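Local coordinates for protein BsaWI endonuclease (PDB 4ZSF) that binds DNA as a two-subunit restriction endonuclease of the PD-(D/E)XK nuclease class and probably cleaves it in a metal-dependent reaction, at residues 35-40 with 51-56; 124-129 with 155-160; 207-212 with 232-237. One frame throughout, in Å; residues are numbered along the deposited sequence.

Contact 1: residues 35-40 with 51-56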
loop_
_atom_site.group_PDB
_atom_site.type_symbol
_atom_site.label_atom_id
_atom_site.label_comp_id
_atom_site.label_asym_id
_atom_site.label_seq_id
_atom_site.Cartn_x
_atom_site.Cartn_y
_atom_site.Cartn_z
ATOM N N ASP A 35 -7.738 11.779 22.903
ATOM C CA ASP A 35 -8.471 12.176 24.127
ATOM C C ASP A 35 -9.972 12.138 23.935
ATOM O O ASP A 35 -10.734 11.902 24.894
ATOM C CB ASP A 35 -8.018 13.582 24.564
ATOM C CG ASP A 35 -6.613 13.584 25.213
ATOM O OD1 ASP A 35 -5.903 12.525 25.295
ATOM O OD2 ASP A 35 -6.205 14.705 25.580
ATOM N N THR A 36 -10.433 12.314 22.698
ATOM C CA THR A 36 -11.877 12.199 22.466
ATOM C C THR A 36 -12.249 10.717 22.578
ATOM O O THR A 36 -13.291 10.414 23.155
ATOM C CB THR A 36 -12.292 12.763 21.105
ATOM O OG1 THR A 36 -11.939 14.162 21.093
ATOM C CG2 THR A 36 -13.844 12.624 20.886
ATOM N N MET A 37 -11.438 9.820 21.996
ATOM C CA MET A 37 -11.711 8.359 22.090
ATOM C C MET A 37 -11.796 7.964 23.594
ATOM O O MET A 37 -12.740 7.304 24.060
ATOM C CB MET A 37 -10.625 7.561 21.359
ATOM C CG MET A 37 -10.843 6.033 21.399
ATOM S SD MET A 37 -12.412 5.519 20.614
ATOM C CE MET A 37 -11.914 3.825 20.265
ATOM N N ILE A 38 -10.809 8.390 24.362
ATOM C CA ILE A 38 -10.768 7.999 25.789
ATOM C C ILE A 38 -11.982 8.571 26.529
ATOM O O ILE A 38 -12.661 7.833 27.247
ATOM C CB ILE A 38 -9.451 8.465 26.453
ATOM C CG1 ILE A 38 -8.280 7.647 25.915
ATOM C CG2 ILE A 38 -9.547 8.345 28.059
ATOM C CD1 ILE A 38 -6.915 8.232 26.346
ATOM N N SER A 39 -12.257 9.858 26.322
ATOM C CA SER A 39 -13.332 10.577 27.020
ATOM C C SER A 39 -14.690 9.991 26.712
ATOM O O SER A 39 -15.538 9.795 27.612
ATOM C CB SER A 39 -13.309 12.060 26.629
ATOM O OG SER A 39 -14.072 12.809 27.558
ATOM N N ALA A 40 -14.900 9.684 25.440
ATOM C CA ALA A 40 -16.181 9.134 24.983
ATOM C C ALA A 40 -16.362 7.728 25.466
ATOM O O ALA A 40 -17.507 7.329 25.767
ATOM C CB ALA A 40 -16.268 9.158 23.432
ATOM N N GLU A 51 -17.611 2.078 17.227
ATOM C CA GLU A 51 -18.567 3.108 16.817
ATOM C C GLU A 51 -18.092 4.499 17.249
ATOM O O GLU A 51 -18.305 5.510 16.566
ATOM C CB GLU A 51 -19.940 2.802 17.426
ATOM C CG GLU A 51 -20.556 1.595 16.798
ATOM C CD GLU A 51 -20.877 1.823 15.325
ATOM O OE1 GLU A 51 -21.471 2.877 14.998
ATOM O OE2 GLU A 51 -20.520 0.963 14.488
ATOM N N ILE A 52 -17.561 4.569 18.458
ATOM C CA ILE A 52 -16.927 5.803 18.903
ATOM C C ILE A 52 -15.792 6.254 17.944
ATOM O O ILE A 52 -15.696 7.442 17.559
ATOM C CB ILE A 52 -16.405 5.603 20.333
ATOM C CG1 ILE A 52 -17.637 5.362 21.228
ATOM C CG2 ILE A 52 -15.692 6.865 20.794
ATOM C CD1 ILE A 52 -17.267 5.258 22.679
ATOM N N TRP A 53 -14.944 5.323 17.569
ATOM C CA TRP A 53 -13.840 5.636 16.654
ATOM C C TRP A 53 -14.403 6.193 15.351
ATOM O O TRP A 53 -13.865 7.122 14.799
ATOM C CB TRP A 53 -13.034 4.372 16.350
ATOM C CG TRP A 53 -11.675 4.593 15.697
ATOM C CD1 TRP A 53 -11.255 4.128 14.470
ATOM C CD2 TRP A 53 -10.549 5.242 16.291
ATOM N NE1 TRP A 53 -9.930 4.456 14.289
ATOM C CE2 TRP A 53 -9.480 5.161 15.369
ATOM C CE3 TRP A 53 -10.339 5.890 17.515
ATOM C CZ2 TRP A 53 -8.216 5.664 15.651
ATOM C CZ3 TRP A 53 -9.089 6.417 17.790
ATOM C CH2 TRP A 53 -8.035 6.321 16.827
ATOM N N LYS A 54 -15.506 5.607 14.867
ATOM C CA LYS A 54 -16.145 6.159 13.649
ATOM C C LYS A 54 -16.691 7.592 13.811
ATOM O O LYS A 54 -16.668 8.376 12.880
ATOM C CB LYS A 54 -17.306 5.237 13.202
ATOM C CG LYS A 54 -16.837 3.960 12.617
ATOM C CD LYS A 54 -18.080 3.156 12.190
ATOM N N ALA A 55 -17.160 7.944 15.002
ATOM C CA ALA A 55 -17.636 9.303 15.244
ATOM C C ALA A 55 -16.448 10.291 15.309
ATOM O O ALA A 55 -16.524 11.413 14.819
ATOM C CB ALA A 55 -18.446 9.318 16.565
ATOM N N VAL A 56 -15.341 9.824 15.861
ATOM C CA VAL A 56 -14.106 10.633 15.892
ATOM C C VAL A 56 -13.595 10.868 14.458
ATOM O O VAL A 56 -13.168 11.947 14.053
ATOM C CB VAL A 56 -13.025 9.901 16.706
ATOM C CG1 VAL A 56 -11.693 10.679 16.637
ATOM C CG2 VAL A 56 -13.517 9.840 18.204
#
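Met37 lies across the indole of Trp53 at about a right angle and presents its sulfur to the rim of the ring rather than to a face. SD is 3.7 Å from Trp53 CE3 and 78° off the normal of the six-membered ring, an edge-on Met-aromatic contact. Two torsions bring this about: CG stands anti to the backbone N of Met37, and the chain then bends at chi2 (61°), so that SD reaches Ile52 as well as the indole. Met37 SD is 3.6 Å from Ile52 CG2, while its CE lies 3.8 Å from Trp53 CE3. An unbranched, flexible thioether suits this place, because it can follow a flat aromatic edge and a branched aliphatic side chain at once.

Beside the sulfur, the same CG2 of Ile52 meets Ala40 CB at 3.5 Å, and Ile52 CD1 reaches the backbone of the same alanine, 3.7 Å from Ala40 O. A methyl is all the side chain that Ala40 brings to a spot where the isoleucine comes so close. At the other end Thr36 and Val56 pass alongside one another, pointing opposite ways, with Thr36 CG2 and Val56 CG2 3.9 Å apart. The hydroxyl of Thr36 is satisfied within its own helix by Ala32 O, which leaves the methyl to do the packing.

The two helices run at 139° to each other, their axes 9.7 Å apart at closest approach, and meet mainly through apolar side-chain atoms. Helix 3-22 packs on this pair through Tyr11, which touches Thr36, and Phe4, which touches Ala55. Trp83 of the second subunit meets the Trp53 ring, the planes steeply inclined, and packs on Val56; Met94 of that subunit packs on Met37 and its Leu194 on Trp53, so helices 25-43 and 49-65 also face the dimer partner.

Contact 2: residues 124-129 with 155-160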
loop_
_atom_site.group_PDB
_atom_site.type_symbol
_atom_site.label_atom_id
_atom_site.label_comp_id
_atom_site.label_asym_id
_atom_site.label_seq_id
_atom_site.Cartn_x
_atom_site.Cartn_y
_atom_site.Cartn_z
ATOM N N GLU A 124 2.524 -21.885 -24.830
ATOM C CA GLU A 124 2.552 -21.164 -26.094
ATOM C C GLU A 124 3.788 -20.254 -26.212
ATOM O O GLU A 124 3.968 -19.607 -27.256
ATOM C CB GLU A 124 1.273 -20.327 -26.260
ATOM C CG GLU A 124 0.067 -21.203 -26.512
ATOM C CD GLU A 124 -1.255 -20.560 -26.132
ATOM O OE1 GLU A 124 -1.281 -19.367 -25.783
ATOM O OE2 GLU A 124 -2.290 -21.272 -26.193
ATOM N N ILE A 125 4.629 -20.231 -25.169
ATOM C CA ILE A 125 5.807 -19.330 -25.134
ATOM C C ILE A 125 7.048 -20.170 -25.339
ATOM O O ILE A 125 7.262 -21.160 -24.642
ATOM C CB ILE A 125 5.908 -18.559 -23.784
ATOM C CG1 ILE A 125 4.650 -17.730 -23.577
ATOM C CG2 ILE A 125 7.190 -17.708 -23.733
ATOM C CD1 ILE A 125 4.337 -16.743 -24.728
ATOM N N ALA A 126 7.860 -19.815 -26.323
ATOM C CA ALA A 126 8.999 -20.634 -26.715
ATOM C C ALA A 126 10.304 -20.372 -25.952
ATOM O O ALA A 126 11.317 -21.024 -26.234
ATOM C CB ALA A 126 9.253 -20.462 -28.247
ATOM N N ASN A 127 10.325 -19.442 -25.018
ATOM C CA ASN A 127 11.600 -19.193 -24.287
ATOM C C ASN A 127 12.120 -20.443 -23.594
ATOM O O ASN A 127 11.351 -21.344 -23.270
ATOM C CB ASN A 127 11.452 -18.106 -23.219
ATOM C CG ASN A 127 11.127 -16.755 -23.799
ATOM O OD1 ASN A 127 10.091 -16.600 -24.411
ATOM N ND2 ASN A 127 11.970 -15.753 -23.530
ATOM N N GLU A 128 13.424 -20.471 -23.353
ATOM C CA GLU A 128 14.062 -21.533 -22.622
ATOM C C GLU A 128 13.444 -21.686 -21.281
ATOM O O GLU A 128 13.025 -20.675 -20.717
ATOM C CB GLU A 128 15.524 -21.203 -22.430
ATOM C CG GLU A 128 16.288 -20.880 -23.718
ATOM C CD GLU A 128 17.565 -21.684 -23.799
ATOM O OE1 GLU A 128 17.771 -22.525 -22.904
ATOM O OE2 GLU A 128 18.347 -21.484 -24.736
ATOM N N PRO A 129 13.478 -22.908 -20.707
ATOM C CA PRO A 129 12.819 -23.113 -19.407
ATOM C C PRO A 129 13.346 -22.177 -18.317
ATOM O O PRO A 129 12.578 -21.732 -17.472
ATOM C CB PRO A 129 13.127 -24.591 -19.085
ATOM C CG PRO A 129 13.186 -25.215 -20.379
ATOM C CD PRO A 129 13.769 -24.206 -21.348
ATOM N N LYS A 155 7.769 -19.326 -33.753
ATOM C CA LYS A 155 7.692 -19.516 -32.303
ATOM C C LYS A 155 7.650 -18.132 -31.701
ATOM O O LYS A 155 8.202 -17.211 -32.292
ATOM C CB LYS A 155 8.892 -20.295 -31.780
ATOM C CG LYS A 155 8.785 -21.794 -32.065
ATOM C CD LYS A 155 10.112 -22.453 -31.879
ATOM C CE LYS A 155 11.083 -22.017 -32.977
ATOM N NZ LYS A 155 11.967 -23.145 -33.403
ATOM N N GLU A 156 7.016 -17.977 -30.533
ATOM C CA GLU A 156 6.861 -16.660 -29.965
ATOM C C GLU A 156 7.712 -16.579 -28.712
ATOM O O GLU A 156 7.615 -17.432 -27.805
ATOM C CB GLU A 156 5.355 -16.406 -29.652
ATOM C CG GLU A 156 5.047 -15.012 -29.072
ATOM C CD GLU A 156 3.550 -14.695 -29.027
ATOM O OE1 GLU A 156 2.701 -15.619 -29.293
ATOM O OE2 GLU A 156 3.213 -13.516 -28.754
ATOM N N TYR A 157 8.531 -15.527 -28.644
ATOM C CA TYR A 157 9.477 -15.344 -27.550
ATOM C C TYR A 157 9.175 -14.088 -26.779
ATOM O O TYR A 157 9.087 -13.051 -27.405
ATOM C CB TYR A 157 10.887 -15.214 -28.084
ATOM C CG TYR A 157 11.342 -16.466 -28.792
ATOM C CD1 TYR A 157 11.949 -17.496 -28.076
ATOM C CD2 TYR A 157 11.129 -16.636 -30.178
ATOM C CE1 TYR A 157 12.381 -18.681 -28.744
ATOM C CE2 TYR A 157 11.552 -17.805 -30.831
ATOM C CZ TYR A 157 12.163 -18.803 -30.112
ATOM O OH TYR A 157 12.567 -19.933 -30.787
ATOM N N VAL A 158 9.095 -14.159 -25.441
ATOM C CA VAL A 158 9.095 -12.915 -24.659
ATOM C C VAL A 158 10.511 -12.318 -24.672
ATOM O O VAL A 158 11.461 -12.990 -24.287
ATOM C CB VAL A 158 8.654 -13.164 -23.202
ATOM C CG1 VAL A 158 8.820 -11.875 -22.353
ATOM C CG2 VAL A 158 7.236 -13.638 -23.207
ATOM N N PHE A 159 10.664 -11.054 -25.082
ATOM C CA PHE A 159 12.022 -10.464 -25.044
ATOM C C PHE A 159 12.039 -9.187 -24.179
ATOM O O PHE A 159 13.123 -8.636 -23.942
ATOM C CB PHE A 159 12.531 -10.139 -26.459
ATOM C CG PHE A 159 11.788 -8.965 -27.170
ATOM C CD1 PHE A 159 10.633 -9.200 -27.929
ATOM C CD2 PHE A 159 12.270 -7.636 -27.054
ATOM C CE1 PHE A 159 9.945 -8.107 -28.585
ATOM C CE2 PHE A 159 11.660 -6.607 -27.711
ATOM C CZ PHE A 159 10.513 -6.799 -28.436
ATOM N N GLY A 160 10.868 -8.668 -23.772
ATOM C CA GLY A 160 10.909 -7.409 -23.037
ATOM C C GLY A 160 9.866 -7.349 -21.924
ATOM O O GLY A 160 8.818 -8.031 -22.011
HETATM O O HOH W 1 5.635 -20.265 -29.400
HETATM O O HOH W 2 2.351 -18.232 -29.138
#
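Asn127 uses both ends of its amide on the backbone of Val158. OD1 accepts from Val158 N at 2.8 Å, on a lone pair in the carbonyl plane, and ND2 donates to Val158 O at 2.9 Å along a nearly straight bond (174°). A primary amide suits the place because it carries acceptor and donor side by side, as a strand edge does. One residue earlier, Ala126 N donates to Glu156 O at 2.8 Å, and Ala126 CB sits over one face of the Tyr157 ring, 4.0 Å from its centroid, in a CH-pi contact. Ile125 CG2 meets Val158 CG2 at 4.1 Å.

Two waters extend the link: both donate to Glu124 O, one accepting from Glu156 N and the other donating to Glu156 OE1. The opposite carboxylate oxygen is fixed from the second shell, by a salt bridge to Arg109 and a hydrogen bond from Thr149. Asp131 likewise takes a hydrogen bond from Asn127 ND2 and steadies the amide.

The loop, which links helix 113-121 to helix 129-140, lies against strand 155-165; Leu116 and Ile132 of those helices pack on Ile125, while Trp256 of helix 243-258 touches Asn127 and Tyr157.

Contact 3: residues 207-212 with 232-237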
loop_
_atom_site.group_PDB
_atom_site.type_symbol
_atom_site.label_atom_id
_atom_site.label_comp_id
_atom_site.label_asym_id
_atom_site.label_seq_id
_atom_site.Cartn_x
_atom_site.Cartn_y
_atom_site.Cartn_z
ATOM N N MET A 207 17.862 8.668 -11.865
ATOM C CA MET A 207 17.312 7.327 -11.636
ATOM C C MET A 207 17.141 6.559 -12.928
ATOM O O MET A 207 17.271 5.321 -12.916
ATOM C CB MET A 207 15.949 7.365 -10.943
ATOM C CG MET A 207 16.024 7.786 -9.516
ATOM S SD MET A 207 14.548 7.358 -8.566
ATOM C CE MET A 207 14.946 5.673 -8.107
ATOM N N VAL A 208 16.820 7.259 -14.022
ATOM C CA VAL A 208 16.607 6.567 -15.301
ATOM C C VAL A 208 17.967 6.377 -15.962
ATOM O O VAL A 208 18.314 5.271 -16.379
ATOM C CB VAL A 208 15.649 7.347 -16.256
ATOM C CG1 VAL A 208 15.577 6.726 -17.670
ATOM C CG2 VAL A 208 14.254 7.495 -15.580
ATOM N N ASN A 209 18.724 7.465 -16.079
ATOM C CA ASN A 209 19.917 7.458 -16.935
ATOM C C ASN A 209 21.178 7.036 -16.232
ATOM O O ASN A 209 22.174 6.697 -16.901
ATOM C CB ASN A 209 20.163 8.855 -17.553
ATOM C CG ASN A 209 19.140 9.203 -18.617
ATOM O OD1 ASN A 209 18.603 8.306 -19.317
ATOM N ND2 ASN A 209 18.865 10.508 -18.761
ATOM N N GLY A 210 21.195 7.115 -14.903
ATOM C CA GLY A 210 22.391 6.737 -14.173
ATOM C C GLY A 210 23.449 7.824 -14.271
ATOM O O GLY A 210 23.145 8.969 -14.633
ATOM N N GLY A 211 24.681 7.472 -13.909
ATOM C CA GLY A 211 25.814 8.395 -13.996
ATOM C C GLY A 211 25.991 9.360 -12.841
ATOM O O GLY A 211 26.638 10.416 -12.997
ATOM N N THR A 212 25.413 9.051 -11.687
ATOM C CA THR A 212 25.698 9.849 -10.514
ATOM C C THR A 212 26.075 8.947 -9.329
ATOM O O THR A 212 25.992 7.701 -9.420
ATOM C CB THR A 212 24.512 10.741 -10.102
ATOM O OG1 THR A 212 23.454 9.928 -9.575
ATOM C CG2 THR A 212 24.015 11.567 -11.282
ATOM N N ILE A 232 16.385 12.923 -23.595
ATOM C CA ILE A 232 17.520 13.103 -22.673
ATOM C C ILE A 232 18.122 11.736 -22.426
ATOM O O ILE A 232 17.621 10.999 -21.590
ATOM C CB ILE A 232 17.082 13.728 -21.302
ATOM C CG1 ILE A 232 16.322 15.019 -21.535
ATOM C CG2 ILE A 232 18.331 13.973 -20.418
ATOM C CD1 ILE A 232 15.514 15.473 -20.288
ATOM N N ASP A 233 19.124 11.371 -23.215
ATOM C CA ASP A 233 19.775 10.066 -23.114
ATOM C C ASP A 233 18.774 8.912 -23.319
ATOM O O ASP A 233 18.459 8.594 -24.472
ATOM C CB ASP A 233 20.502 9.944 -21.772
ATOM C CG ASP A 233 21.471 8.757 -21.727
ATOM O OD1 ASP A 233 21.565 7.963 -22.707
ATOM O OD2 ASP A 233 22.125 8.629 -20.679
ATOM N N ARG A 234 18.271 8.299 -22.247
ATOM C CA ARG A 234 17.327 7.163 -22.407
ATOM C C ARG A 234 15.904 7.564 -22.088
ATOM O O ARG A 234 15.031 6.698 -22.014
ATOM C CB ARG A 234 17.733 5.998 -21.486
ATOM C CG ARG A 234 19.140 5.444 -21.801
ATOM C CD ARG A 234 19.578 4.527 -20.623
ATOM N NE ARG A 234 20.876 3.864 -20.829
ATOM C CZ ARG A 234 21.076 2.736 -21.519
ATOM N NH1 ARG A 234 20.057 2.106 -22.116
ATOM N NH2 ARG A 234 22.340 2.258 -21.614
ATOM N N ILE A 235 15.658 8.872 -21.943
ATOM C CA ILE A 235 14.297 9.356 -21.688
ATOM C C ILE A 235 13.747 9.916 -22.989
ATOM O O ILE A 235 14.194 10.979 -23.458
ATOM C CB ILE A 235 14.261 10.412 -20.636
ATOM C CG1 ILE A 235 14.832 9.829 -19.294
ATOM C CG2 ILE A 235 12.859 10.844 -20.417
ATOM C CD1 ILE A 235 15.116 10.935 -18.253
ATOM N N TYR A 236 12.841 9.176 -23.594
ATOM C CA TYR A 236 12.360 9.491 -24.935
ATOM C C TYR A 236 10.919 10.006 -25.000
ATOM O O TYR A 236 10.086 9.519 -24.242
ATOM C CB TYR A 236 12.374 8.215 -25.780
ATOM C CG TYR A 236 13.716 7.523 -25.815
ATOM C CD1 TYR A 236 14.758 8.009 -26.630
ATOM C CD2 TYR A 236 13.928 6.361 -25.074
ATOM C CE1 TYR A 236 15.992 7.349 -26.682
ATOM C CE2 TYR A 236 15.164 5.695 -25.124
ATOM C CZ TYR A 236 16.169 6.191 -25.959
ATOM O OH TYR A 236 17.391 5.500 -25.979
ATOM N N PRO A 237 10.620 10.953 -25.911
ATOM C CA PRO A 237 9.252 11.443 -26.047
ATOM C C PRO A 237 8.391 10.507 -26.888
ATOM O O PRO A 237 8.870 9.951 -27.912
ATOM C CB PRO A 237 9.403 12.809 -26.737
ATOM C CG PRO A 237 10.686 12.659 -27.593
ATOM C CD PRO A 237 11.587 11.689 -26.734
HETATM O O HOH W 3 22.292 5.960 -19.496
#
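Asn209, in the last part of helix 202-209, has its CA 6.1 Å from the CA of Arg234, which lies in a type II' beta turn running from Ile232 to Ile235. Its amide bonds to the turn at two points: OD1 accepts from Arg234 N at 2.9 Å, the donor standing above the carbonyl plane, and ND2 donates to Ile232 O at 3.1 Å. Ile232 O also takes the turn bond from Ile235 N, the two donors coming from opposite faces of its plane. Asn209 CG stands anti to its own carbonyl carbon (chi1 -71°), which carries it to the turn, and the amide runs alongside Asp233, whose CB is 3.5 Å from ND2.

The turn leads into strand 235-238, an outermost strand of the chain's mixed sheet, so the amide ties a helix end to the sheet's margin; the Asp233 side chain comes within about 4 Å of a bound calcium ion. An alanine in place of Asn209 would probably leave Arg234 N without this acceptor and Ile232 O without the ND2 donor, the turn less firmly joined to the helix.

Water bridges the same parts, donating to Asn209 O and Asp233 OD2 and accepting from Arg234 NE in the guanidinium plane. Asp233 OD1 forms a salt bridge with Lys268, and Arg234 NH1 is held by Trp267 O and His221 O. Next to these polar contacts, the branched Val208 and Ile235 cross obliquely, CG1 to CG1 at 3.6 Å.

The three contacts follow one another along the chain, each closing before the next opens. Contact 1 belongs to the N-terminal helical part, its centre 58 Å from that of contact 2 and 51 Å from that of contact 3, and it lies on the other side of the chain's centre from both. The long helix 70-103 comes between it and the sheet in sequence. Contacts 2 and 3, with centres 29 Å apart, reach the same mixed sheet: contact 2 on the inner strand 155-165, contact 3 on the outermost strand 235-238. Contact 1 concerns two helices that also meet the second subunit, while contact 2 fixes a loop, and contact 3 a helix end, onto the sheet.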